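Local atomic coordinates of cytochrome P450 monooxygenase (Rhodococcus sp. ECU0066, PDB entry 6KBH), a protein that probably works as a self-sufficient monooxygenase, passing electrons from an FMN-containing reductase part through a [2Fe-2S] cluster to a cytochrome P450 heme. Residues H569-D573 against Q656-C660; Y117-M121 against V229-Q234; V36-A40 against W60-E65. All coordinates share one frame; numbering follows the deposited sequence.

Contact 1 of 3, residues H569-D573 against Q656-C660; sequences HFKLD and QVYSC
L572 passes Y658 with their CA atoms 7.7 Å apart, the loop from F570 to D573 running nearly antiparallel, at 169°, to strand 656-660. At this spacing side chains bridge the two backbones, chiefly that of Y658. With CG anti to its carbonyl carbon (chi1 -51°), its ring stands up from the strand, and Y658 OH accepts from D573 N at 2.7 Å in a bent bond (135°). A tyrosine suits this place because it is long enough to span the gap and ends in an acceptor for a loop amide. The same OH has a weak bond to OE1 of Q656, two residues back on the same side of the strand. L572 meets the phenol only through CA and CB, CB 3.4 Å from Y658 CZ, its branches leading away. F570 fills the other end: its CZ lies 3.7 Å from Y658 CB and its CE2 4.2 Å from C660 CB. M594 of helix 588-601 touches F570, L572 and Y658, and H682 stacks on the Y658 ring. Strand 655-661 belongs to a five-stranded parallel sheet of order 3-2-1-4-5, typical of the nucleotide-binding domain of ferredoxin reductases; here F570 adjoins E684 and C660 adjoins F686, two FMN-binding residues.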
ATOM      1  N   HIS A 569       9.845  -4.446 -21.292  1.00 99.49           N
ATOM      2  CA  HIS A 569      10.652  -5.657 -21.235  1.00 97.76           C
ATOM      3  C   HIS A 569      11.084  -6.113 -22.621  1.00 99.09           C
ATOM      4  O   HIS A 569      11.684  -7.185 -22.755  1.00 97.45           O
ATOM      5  CB  HIS A 569       9.897  -6.798 -20.541  1.00 94.88           C
ATOM      6  CG  HIS A 569       8.968  -6.355 -19.454  1.00 99.02           C
ATOM      7  ND1 HIS A 569       9.303  -5.388 -18.531  1.00 98.10           N
ATOM      8  CD2 HIS A 569       7.721  -6.768 -19.128  1.00 97.76           C
ATOM      9  CE1 HIS A 569       8.297  -5.215 -17.692  1.00104.31           C
ATOM     10  NE2 HIS A 569       7.325  -6.043 -18.031  1.00 97.23           N
ATOM     11  N   PHE A 570      10.796  -5.324 -23.651  1.00 95.10           N
ATOM     12  CA  PHE A 570      11.018  -5.694 -25.042  1.00101.54           C
ATOM     13  C   PHE A 570      11.945  -4.693 -25.719  1.00103.99           C
ATOM     14  O   PHE A 570      11.792  -4.365 -26.897  1.00104.65           O
ATOM     15  CB  PHE A 570       9.683  -5.801 -25.776  1.00106.66           C
ATOM     16  CG  PHE A 570       9.751  -6.558 -27.071  1.00106.51           C
ATOM     17  CD1 PHE A 570      10.619  -7.626 -27.223  1.00108.82           C
ATOM     18  CD2 PHE A 570       8.922  -6.217 -28.126  1.00102.79           C
ATOM     19  CE1 PHE A 570      10.673  -8.327 -28.411  1.00109.06           C
ATOM     20  CE2 PHE A 570       8.968  -6.917 -29.314  1.00104.34           C
ATOM     21  CZ  PHE A 570       9.847  -7.973 -29.457  1.00108.80           C
ATOM     22  N   LYS A 571      12.919  -4.198 -24.962  1.00109.20           N
ATOM     23  CA  LYS A 571      13.860  -3.212 -25.470  1.00104.64           C
ATOM     24  C   LYS A 571      14.769  -3.837 -26.521  1.00108.91           C
ATOM     25  O   LYS A 571      15.079  -5.031 -26.474  1.00114.75           O
ATOM     26  CB  LYS A 571      14.687  -2.643 -24.318  1.00103.12           C
ATOM     27  CG  LYS A 571      13.875  -2.453 -23.042  1.00 97.92           C
ATOM     28  CD  LYS A 571      14.569  -1.554 -22.028  1.00105.66           C
ATOM     29  CE  LYS A 571      15.593  -2.315 -21.201  1.00106.68           C
ATOM     30  NZ  LYS A 571      16.022  -1.521 -20.011  1.00 94.25           N
ATOM     31  N   LEU A 572      15.195  -3.022 -27.483  1.00114.46           N
ATOM     32  CA  LEU A 572      16.095  -3.474 -28.535  1.00116.42           C
ATOM     33  C   LEU A 572      17.495  -2.918 -28.318  1.00118.86           C
ATOM     34  O   LEU A 572      17.665  -1.746 -27.966  1.00116.51           O
ATOM     35  CB  LEU A 572      15.590  -3.079 -29.930  1.00116.70           C
ATOM     36  CG  LEU A 572      15.025  -1.695 -30.265  1.00109.78           C
ATOM     37  CD1 LEU A 572      15.998  -0.568 -29.947  1.00122.78           C
ATOM     38  CD2 LEU A 572      14.648  -1.651 -31.736  1.00117.11           C
ATOM     39  N   ASP A 573      18.490  -3.771 -28.514  1.00120.48           N
ATOM     40  CA  ASP A 573      19.872  -3.319 -28.553  1.00130.64           C
ATOM     41  C   ASP A 573      20.086  -2.543 -29.846  1.00131.39           C
ATOM     42  O   ASP A 573      19.959  -3.124 -30.934  1.00122.79           O
ATOM     43  CB  ASP A 573      20.824  -4.508 -28.472  1.00130.22           C
ATOM     44  CG  ASP A 573      22.272  -4.091 -28.291  1.00135.26           C
ATOM     45  OD1 ASP A 573      22.556  -2.874 -28.280  1.00132.31           O
ATOM     46  OD2 ASP A 573      23.133  -4.987 -28.160  1.00137.70           O
ATOM     47  N   GLN A 656      20.110  -9.632 -35.635  1.00129.02           N
ATOM     48  CA  GLN A 656      19.235  -9.879 -34.499  1.00125.56           C
ATOM     49  C   GLN A 656      17.798 -10.042 -34.973  1.00120.01           C
ATOM     50  O   GLN A 656      17.430  -9.618 -36.075  1.00121.66           O
ATOM     51  CB  GLN A 656      19.308  -8.740 -33.470  1.00122.11           C
ATOM     52  CG  GLN A 656      20.469  -8.822 -32.498  1.00121.75           C
ATOM     53  CD  GLN A 656      20.364  -7.780 -31.402  1.00128.65           C
ATOM     54  OE1 GLN A 656      19.481  -6.922 -31.430  1.00131.63           O
ATOM     55  NE2 GLN A 656      21.265  -7.848 -30.429  1.00124.80           N
ATOM     56  N   VAL A 657      16.983 -10.679 -34.128  1.00117.44           N
ATOM     57  CA  VAL A 657      15.569 -10.915 -34.425  1.00114.49           C
ATOM     58  C   VAL A 657      14.743 -10.633 -33.169  1.00114.55           C
ATOM     59  O   VAL A 657      14.881 -11.340 -32.159  1.00117.89           O
ATOM     60  CB  VAL A 657      15.304 -12.366 -34.892  1.00113.57           C
ATOM     61  CG1 VAL A 657      13.839 -12.522 -35.348  1.00114.22           C
ATOM     62  CG2 VAL A 657      16.291 -12.883 -35.944  1.00105.40           C
ATOM     63  N   TYR A 658      13.875  -9.627 -33.232  1.00115.00           N
ATOM     64  CA  TYR A 658      12.838  -9.457 -32.225  1.00111.76           C
ATOM     65  C   TYR A 658      11.500  -9.893 -32.799  1.00108.15           C
ATOM     66  O   TYR A 658      11.244  -9.738 -33.999  1.00109.94           O
ATOM     67  CB  TYR A 658      12.739  -8.020 -31.713  1.00115.13           C
ATOM     68  CG  TYR A 658      14.050  -7.439 -31.270  1.00114.94           C
ATOM     69  CD1 TYR A 658      14.990  -7.017 -32.193  1.00112.11           C
ATOM     70  CD2 TYR A 658      14.343  -7.311 -29.929  1.00117.94           C
ATOM     71  CE1 TYR A 658      16.180  -6.489 -31.797  1.00117.78           C
ATOM     72  CE2 TYR A 658      15.540  -6.786 -29.515  1.00120.73           C
ATOM     73  CZ  TYR A 658      16.456  -6.373 -30.461  1.00121.96           C
ATOM     74  OH  TYR A 658      17.663  -5.838 -30.081  1.00121.46           O
ATOM     75  N   SER A 659      10.649 -10.445 -31.933  1.00110.53           N
ATOM     76  CA  SER A 659       9.439 -11.073 -32.424  1.00105.80           C
ATOM     77  C   SER A 659       8.377 -11.124 -31.344  1.00102.80           C
ATOM     78  O   SER A 659       8.677 -11.145 -30.148  1.00103.21           O
ATOM     79  CB  SER A 659       9.731 -12.481 -32.921  1.00113.81           C
ATOM     80  OG  SER A 659      10.071 -13.350 -31.846  1.00123.85           O
ATOM     81  N   CYS A 660       7.121 -11.181 -31.792  1.00103.08           N
ATOM     82  CA  CYS A 660       5.999 -11.045 -30.877  1.00102.26           C
ATOM     83  C   CYS A 660       4.707 -11.531 -31.518  1.00 98.73           C
ATOM     84  O   CYS A 660       4.384 -11.146 -32.645  1.00102.67           O
ATOM     85  CB  CYS A 660       5.875  -9.588 -30.433  1.00106.52           C
ATOM     86  SG  CYS A 660       4.436  -9.259 -29.442  1.00103.53           S
TER

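Contact 2 of 3, residues Y117-M121 against V229-Q234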
ATOM      1  N   TYR A 117     -13.840  -4.439  39.894  1.00 93.68           N
ATOM      2  CA  TYR A 117     -14.325  -5.242  38.783  1.00 94.59           C
ATOM      3  C   TYR A 117     -13.428  -6.438  38.495  1.00 90.65           C
ATOM      4  O   TYR A 117     -13.628  -7.114  37.481  1.00 88.54           O
ATOM      5  CB  TYR A 117     -14.463  -4.390  37.519  1.00 91.02           C
ATOM      6  CG  TYR A 117     -15.583  -3.375  37.558  1.00 91.19           C
ATOM      7  CD1 TYR A 117     -15.402  -2.127  38.141  1.00 84.61           C
ATOM      8  CD2 TYR A 117     -16.824  -3.664  37.003  1.00 97.18           C
ATOM      9  CE1 TYR A 117     -16.426  -1.195  38.173  1.00 87.17           C
ATOM     10  CE2 TYR A 117     -17.854  -2.741  37.031  1.00100.99           C
ATOM     11  CZ  TYR A 117     -17.647  -1.507  37.617  1.00 95.57           C
ATOM     12  OH  TYR A 117     -18.665  -0.584  37.650  1.00106.26           O
ATOM     13  N   GLY A 118     -12.445  -6.704  39.358  1.00 90.36           N
ATOM     14  CA  GLY A 118     -11.532  -7.819  39.188  1.00 87.96           C
ATOM     15  C   GLY A 118     -10.896  -7.876  37.814  1.00100.28           C
ATOM     16  O   GLY A 118     -10.827  -8.943  37.196  1.00 93.18           O
ATOM     17  N   TYR A 119     -10.430  -6.728  37.329  1.00107.20           N
ATOM     18  CA  TYR A 119      -9.875  -6.609  35.987  1.00101.27           C
ATOM     19  C   TYR A 119      -8.400  -6.985  36.006  1.00 97.58           C
ATOM     20  O   TYR A 119      -7.633  -6.480  36.831  1.00 98.64           O
ATOM     21  CB  TYR A 119     -10.089  -5.185  35.461  1.00102.03           C
ATOM     22  CG  TYR A 119      -9.159  -4.684  34.362  1.00 98.07           C
ATOM     23  CD1 TYR A 119      -7.910  -4.133  34.654  1.00 99.20           C
ATOM     24  CD2 TYR A 119      -9.555  -4.721  33.034  1.00 97.51           C
ATOM     25  CE1 TYR A 119      -7.079  -3.665  33.637  1.00 94.65           C
ATOM     26  CE2 TYR A 119      -8.738  -4.262  32.025  1.00101.88           C
ATOM     27  CZ  TYR A 119      -7.503  -3.734  32.332  1.00 97.71           C
ATOM     28  OH  TYR A 119      -6.691  -3.276  31.320  1.00105.30           O
ATOM     29  N   ALA A 120      -8.017  -7.890  35.108  1.00 90.42           N
ATOM     30  CA  ALA A 120      -6.622  -8.302  34.966  1.00 92.89           C
ATOM     31  C   ALA A 120      -6.398  -8.578  33.480  1.00 94.97           C
ATOM     32  O   ALA A 120      -6.658  -9.681  32.995  1.00 89.82           O
ATOM     33  CB  ALA A 120      -6.303  -9.518  35.822  1.00 88.23           C
ATOM     34  N   MET A 121      -5.925  -7.563  32.765  1.00 98.41           N
ATOM     35  CA  MET A 121      -5.652  -7.720  31.346  1.00 94.61           C
ATOM     36  C   MET A 121      -4.212  -8.147  31.125  1.00 87.84           C
ATOM     37  O   MET A 121      -3.283  -7.555  31.686  1.00 87.05           O
ATOM     38  CB  MET A 121      -5.916  -6.441  30.559  1.00 87.67           C
ATOM     39  CG  MET A 121      -5.614  -6.675  29.090  1.00100.24           C
ATOM     40  SD  MET A 121      -5.852  -5.281  28.007  1.00115.80           S
ATOM     41  CE  MET A 121      -7.607  -5.163  28.185  1.00 99.89           C
ATOM     42  N   VAL A 229     -13.311   1.496  32.325  1.00100.22           N
ATOM     43  CA  VAL A 229     -12.572   0.329  31.856  1.00 96.36           C
ATOM     44  C   VAL A 229     -13.000  -0.916  32.622  1.00 94.66           C
ATOM     45  O   VAL A 229     -13.120  -2.005  32.047  1.00 92.78           O
ATOM     46  CB  VAL A 229     -11.056   0.586  31.966  1.00 91.49           C
ATOM     47  CG1 VAL A 229     -10.266  -0.691  31.729  1.00 86.61           C
ATOM     48  CG2 VAL A 229     -10.635   1.664  30.978  1.00 85.52           C
ATOM     49  N   GLY A 230     -13.248  -0.777  33.927  1.00 97.03           N
ATOM     50  CA  GLY A 230     -13.725  -1.911  34.704  1.00 88.91           C
ATOM     51  C   GLY A 230     -15.113  -2.363  34.291  1.00 88.37           C
ATOM     52  O   GLY A 230     -15.372  -3.565  34.175  1.00 85.57           O
ATOM     53  N   LYS A 231     -16.028  -1.409  34.081  1.00 95.78           N
ATOM     54  CA  LYS A 231     -17.347  -1.733  33.542  1.00 92.27           C
ATOM     55  C   LYS A 231     -17.220  -2.530  32.260  1.00 93.77           C
ATOM     56  O   LYS A 231     -17.898  -3.546  32.064  1.00102.63           O
ATOM     57  CB  LYS A 231     -18.147  -0.456  33.271  1.00 94.93           C
ATOM     58  CG  LYS A 231     -18.615   0.308  34.489  1.00 97.36           C
ATOM     59  CD  LYS A 231     -19.383   1.549  34.058  1.00102.17           C
ATOM     60  CE  LYS A 231     -19.593   2.509  35.212  1.00 99.71           C
ATOM     61  NZ  LYS A 231     -20.472   1.923  36.256  1.00103.10           N
ATOM     62  N   PHE A 232     -16.336  -2.081  31.379  1.00100.33           N
ATOM     63  CA  PHE A 232     -16.195  -2.708  30.075  1.00 97.92           C
ATOM     64  C   PHE A 232     -15.525  -4.079  30.177  1.00 94.49           C
ATOM     65  O   PHE A 232     -15.804  -4.963  29.355  1.00 87.21           O
ATOM     66  CB  PHE A 232     -15.425  -1.753  29.159  1.00 95.00           C
ATOM     67  CG  PHE A 232     -14.923  -2.377  27.900  1.00 95.60           C
ATOM     68  CD1 PHE A 232     -13.779  -3.148  27.909  1.00 93.73           C
ATOM     69  CD2 PHE A 232     -15.587  -2.186  26.701  1.00 97.82           C
ATOM     70  CE1 PHE A 232     -13.338  -3.749  26.779  1.00 95.92           C
ATOM     71  CE2 PHE A 232     -15.123  -2.779  25.544  1.00 95.75           C
ATOM     72  CZ  PHE A 232     -13.988  -3.561  25.588  1.00 93.22           C
ATOM     73  N   TRP A 233     -14.669  -4.294  31.183  1.00 88.06           N
ATOM     74  CA  TRP A 233     -13.939  -5.557  31.268  1.00 88.38           C
ATOM     75  C   TRP A 233     -14.864  -6.722  31.592  1.00 97.62           C
ATOM     76  O   TRP A 233     -14.735  -7.805  31.008  1.00 89.77           O
ATOM     77  CB  TRP A 233     -12.839  -5.451  32.316  1.00 89.99           C
ATOM     78  CG  TRP A 233     -12.197  -6.758  32.665  1.00 87.82           C
ATOM     79  CD1 TRP A 233     -12.485  -7.547  33.737  1.00 96.66           C
ATOM     80  CD2 TRP A 233     -11.145  -7.417  31.951  1.00 87.41           C
ATOM     81  NE1 TRP A 233     -11.685  -8.662  33.733  1.00 99.59           N
ATOM     82  CE2 TRP A 233     -10.851  -8.606  32.648  1.00 89.05           C
ATOM     83  CE3 TRP A 233     -10.424  -7.120  30.791  1.00 91.11           C
ATOM     84  CZ2 TRP A 233      -9.870  -9.498  32.222  1.00 88.79           C
ATOM     85  CZ3 TRP A 233      -9.449  -8.006  30.370  1.00 88.07           C
ATOM     86  CH2 TRP A 233      -9.181  -9.180  31.084  1.00 87.39           C
ATOM     87  N   GLN A 234     -15.793  -6.531  32.531  1.00102.51           N
ATOM     88  CA  GLN A 234     -16.653  -7.636  32.933  1.00100.75           C
ATOM     89  C   GLN A 234     -17.859  -7.807  32.023  1.00 91.31           C
ATOM     90  O   GLN A 234     -18.315  -8.939  31.834  1.00 91.74           O
ATOM     91  CB  GLN A 234     -17.101  -7.472  34.393  1.00 95.57           C
ATOM     92  CG  GLN A 234     -18.225  -6.484  34.645  1.00102.55           C
ATOM     93  CD  GLN A 234     -18.710  -6.532  36.087  1.00106.57           C
ATOM     94  OE1 GLN A 234     -18.241  -7.349  36.882  1.00 96.53           O
ATOM     95  NE2 GLN A 234     -19.645  -5.653  36.432  1.00 93.90           N
TER
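Y117 lies against helix 219-242 at G230, which has no side chain: their CA atoms are only 5.3 Å apart, and the loop 117-121 runs across the helix, passing W233. Glycine suits position 230 because a CB there would run into the Y117 ring. Instead G230 CA makes a CH-pi contact over the face, 4.1 Å from the centroid of the Y117 ring, and K231 N sits above the ring centre. The phenol crosses the K231 chain obliquely, Y117 OH 3.3 Å from K231 CG; a bend at chi4 (-65°) brings NZ round to a weak hydrogen bond with that hydroxyl. Q234 meets the ring at its edge, NE2 being 3.5 Å from Y117 CE2, with amide and ring planes 77° apart. G118, at positive phi, is the C-prime residue of the Schellman motif ending helix 108-116, a conformation glycine adopts easily. Next, the broad indole of W233 is wide enough to take Y119, A120 and M121 along it. Y119 CA lies over the face of W233, 3.7 Å from the centroid of its five-membered ring, in a second CH-pi contact. The Y119 ring presents its edge to the six-membered ring of W233 in an offset edge-to-face pair, centroids 4.8 Å apart and planes at 78°, while V229 CG1 packs over a face of the phenol. M121 finishes the row, its CB 3.9 Å from W233 CZ3. H273 of helix 269-281 stacks on W233. In P450 terms this probably joins the B-C loop to helix G, a region that borders the substrate entrance in relatives. Since the single hydrogen bond between the segments is weak, aromatic and aliphatic packing probably supplies most of the cohesion.

Contact 3 of 3, residues V36-A40 against W60-E65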
ATOM      1  N   VAL A  36      23.279  18.250  29.246  1.00 72.01           N
ATOM      2  CA  VAL A  36      22.072  18.275  28.431  1.00 66.53           C
ATOM      3  C   VAL A  36      21.960  19.640  27.766  1.00 65.62           C
ATOM      4  O   VAL A  36      22.159  20.676  28.410  1.00 77.12           O
ATOM      5  CB  VAL A  36      20.817  17.963  29.273  1.00 68.06           C
ATOM      6  CG1 VAL A  36      19.548  18.319  28.512  1.00 55.16           C
ATOM      7  CG2 VAL A  36      20.810  16.499  29.690  1.00 58.66           C
ATOM      8  N   SER A  37      21.642  19.633  26.474  1.00 73.14           N
ATOM      9  CA  SER A  37      21.583  20.849  25.682  1.00 74.34           C
ATOM     10  C   SER A  37      20.425  21.743  26.121  1.00 69.72           C
ATOM     11  O   SER A  37      19.449  21.270  26.710  1.00 72.00           O
ATOM     12  CB  SER A  37      21.445  20.494  24.201  1.00 69.37           C
ATOM     13  OG  SER A  37      21.066  21.615  23.421  1.00 80.66           O
ATOM     14  N   PRO A  38      20.528  23.053  25.866  1.00 67.11           N
ATOM     15  CA  PRO A  38      19.359  23.932  26.057  1.00 56.79           C
ATOM     16  C   PRO A  38      18.115  23.458  25.329  1.00 73.12           C
ATOM     17  O   PRO A  38      17.054  23.300  25.948  1.00 74.52           O
ATOM     18  CB  PRO A  38      19.852  25.277  25.507  1.00 64.52           C
ATOM     19  CG  PRO A  38      21.327  25.235  25.678  1.00 58.40           C
ATOM     20  CD  PRO A  38      21.742  23.807  25.506  1.00 54.96           C
ATOM     21  N   ARG A  39      18.219  23.231  24.015  1.00 75.46           N
ATOM     22  CA  ARG A  39      17.061  22.799  23.241  1.00 65.65           C
ATOM     23  C   ARG A  39      16.539  21.454  23.727  1.00 66.95           C
ATOM     24  O   ARG A  39      15.326  21.217  23.712  1.00 55.91           O
ATOM     25  CB  ARG A  39      17.424  22.740  21.757  1.00 65.76           C
ATOM     26  CG  ARG A  39      17.809  24.094  21.170  1.00 73.42           C
ATOM     27  CD  ARG A  39      18.394  23.970  19.768  1.00 61.47           C
ATOM     28  NE  ARG A  39      19.691  23.300  19.779  1.00 65.69           N
ATOM     29  CZ  ARG A  39      20.432  23.092  18.697  1.00 71.91           C
ATOM     30  NH1 ARG A  39      20.007  23.510  17.512  1.00 72.45           N
ATOM     31  NH2 ARG A  39      21.598  22.466  18.799  1.00 75.99           N
ATOM     32  N   ALA A  40      17.437  20.574  24.178  1.00 68.35           N
ATOM     33  CA  ALA A  40      17.020  19.277  24.700  1.00 63.49           C
ATOM     34  C   ALA A  40      16.318  19.420  26.045  1.00 69.32           C
ATOM     35  O   ALA A  40      15.315  18.743  26.303  1.00 60.91           O
ATOM     36  CB  ALA A  40      18.231  18.353  24.825  1.00 66.75           C
ATOM     37  N   TRP A  60      14.948  21.109  14.588  1.00 73.05           N
ATOM     38  CA  TRP A  60      16.282  21.340  15.132  1.00 68.65           C
ATOM     39  C   TRP A  60      16.954  20.035  15.541  1.00 71.14           C
ATOM     40  O   TRP A  60      18.184  19.930  15.494  1.00 79.65           O
ATOM     41  CB  TRP A  60      16.210  22.296  16.327  1.00 66.94           C
ATOM     42  CG  TRP A  60      15.500  21.713  17.513  1.00 70.47           C
ATOM     43  CD1 TRP A  60      14.169  21.804  17.799  1.00 68.07           C
ATOM     44  CD2 TRP A  60      16.083  20.929  18.565  1.00 67.59           C
ATOM     45  NE1 TRP A  60      13.886  21.129  18.963  1.00 67.50           N
ATOM     46  CE2 TRP A  60      15.044  20.583  19.451  1.00 63.03           C
ATOM     47  CE3 TRP A  60      17.381  20.487  18.839  1.00 68.34           C
ATOM     48  CZ2 TRP A  60      15.263  19.820  20.596  1.00 61.48           C
ATOM     49  CZ3 TRP A  60      17.595  19.725  19.976  1.00 68.29           C
ATOM     50  CH2 TRP A  60      16.541  19.400  20.839  1.00 64.59           C
ATOM     51  N   SER A  61      16.169  19.033  15.940  1.00 72.83           N
ATOM     52  CA  SER A  61      16.757  17.763  16.350  1.00 78.63           C
ATOM     53  C   SER A  61      17.156  16.912  15.145  1.00 77.85           C
ATOM     54  O   SER A  61      18.188  16.234  15.175  1.00 66.67           O
ATOM     55  CB  SER A  61      15.787  17.006  17.259  1.00 71.75           C
ATOM     56  OG  SER A  61      16.421  15.894  17.868  1.00 73.76           O
ATOM     57  N   ARG A  62      16.361  16.936  14.071  1.00 72.63           N
ATOM     58  CA  ARG A  62      16.771  16.242  12.853  1.00 76.43           C
ATOM     59  C   ARG A  62      18.067  16.820  12.303  1.00 79.07           C
ATOM     60  O   ARG A  62      18.886  16.093  11.726  1.00 71.15           O
ATOM     61  CB  ARG A  62      15.660  16.319  11.798  1.00 74.87           C
ATOM     62  CG  ARG A  62      14.452  15.475  12.133  1.00 68.90           C
ATOM     63  CD  ARG A  62      13.487  15.219  11.002  1.00 63.92           C
ATOM     64  NE  ARG A  62      12.781  16.420  10.574  1.00 57.58           N
ATOM     65  CZ  ARG A  62      11.811  17.011  11.265  1.00 65.66           C
ATOM     66  NH1 ARG A  62      11.434  16.525  12.438  1.00 71.41           N
ATOM     67  NH2 ARG A  62      11.227  18.103  10.787  1.00 61.96           N
ATOM     68  N   ASP A  63      18.289  18.115  12.507  1.00 84.15           N
ATOM     69  CA  ASP A  63      19.436  18.773  11.899  1.00 75.47           C
ATOM     70  C   ASP A  63      20.695  18.602  12.738  1.00 73.40           C
ATOM     71  O   ASP A  63      21.728  18.150  12.231  1.00 87.16           O
ATOM     72  CB  ASP A  63      19.129  20.253  11.676  1.00 62.88           C
ATOM     73  CG  ASP A  63      18.073  20.468  10.610  1.00 74.07           C
ATOM     74  OD1 ASP A  63      17.827  19.533   9.819  1.00 83.66           O
ATOM     75  OD2 ASP A  63      17.487  21.569  10.555  1.00 84.46           O
ATOM     76  N   GLU A  64      20.635  18.943  14.025  1.00 78.04           N
ATOM     77  CA  GLU A  64      21.852  19.055  14.811  1.00 79.04           C
ATOM     78  C   GLU A  64      21.955  18.110  16.000  1.00 76.22           C
ATOM     79  O   GLU A  64      23.065  17.926  16.510  1.00 77.91           O
ATOM     80  CB  GLU A  64      22.029  20.499  15.308  1.00 90.69           C
ATOM     81  CG  GLU A  64      21.567  21.543  14.302  1.00 92.45           C
ATOM     82  CD  GLU A  64      21.609  22.946  14.860  1.00 84.87           C
ATOM     83  OE1 GLU A  64      22.677  23.359  15.357  1.00 87.19           O
ATOM     84  OE2 GLU A  64      20.568  23.634  14.806  1.00 95.24           O
ATOM     85  N   GLU A  65      20.860  17.497  16.451  1.00 81.53           N
ATOM     86  CA  GLU A  65      20.918  16.568  17.580  1.00 79.94           C
ATOM     87  C   GLU A  65      19.835  15.515  17.430  1.00 82.01           C
ATOM     88  O   GLU A  65      18.718  15.671  17.939  1.00 77.84           O
ATOM     89  CB  GLU A  65      20.785  17.294  18.917  1.00 74.77           C
ATOM     90  CG  GLU A  65      21.223  16.443  20.094  1.00 80.88           C
ATOM     91  CD  GLU A  65      21.242  17.208  21.395  1.00 68.95           C
ATOM     92  OE1 GLU A  65      20.753  18.357  21.412  1.00 69.80           O
ATOM     93  OE2 GLU A  65      21.748  16.659  22.396  1.00 74.76           O
TER
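R39 reaches across to E64 in a salt bridge that ties two short helices, 38-41 and 59-64, in the N-terminal region of the P450 fold. The single hydrogen bond within it is weak: R39 NH1 gives to E64 OE2 at 2.8 Å with an angle of 141°, and the guanidinium and carboxylate planes stand 72° apart. S37 is the N-cap of the first helix, its OG weakly accepting from R39 N. The aliphatic part of the arginine serves too: R39 CB lies over the six-membered ring of W60, 3.5 Å from the centroid, in a CH-pi contact. The bend at chi3 then carries the guanidinium past the CE3 side of the W60 ring, tilted 28° from it, so that CE3 lies over the rim of one guanidinium face. On the opposite face of the indole sits S61 CB, and F68 of strand 67-69 meets this ring too. An alanine in place of W60 removes the surface on which R39 CB and CD lie, and would probably let the arginine chain swing, weakening its hold on E64. Farther out, the extended E65 chain brings OE1 to the edge of the W60 ring, in its plane, and 3.6 Å from S37 CB.

From the N terminus the chain first makes contact 3, closing a short loop of 19 residues, about half of them helical, between two small helices of the P450 part. Contact 2 follows, spanning 107 mostly helical residues to bring the loop after helix 108-116 against helix 219-242. Contact 1 comes last, in the reductase part, where 82 residues of alternating strands and helices separate a loop from strand 655-661. The three lie in series, none nesting within or crossing another. Contacts 2 and 3 have centres about 42 Å apart within the heme-containing region, whereas contact 1, near the flavin, is centred about 69 Å from contact 2, beyond the centre of the chain.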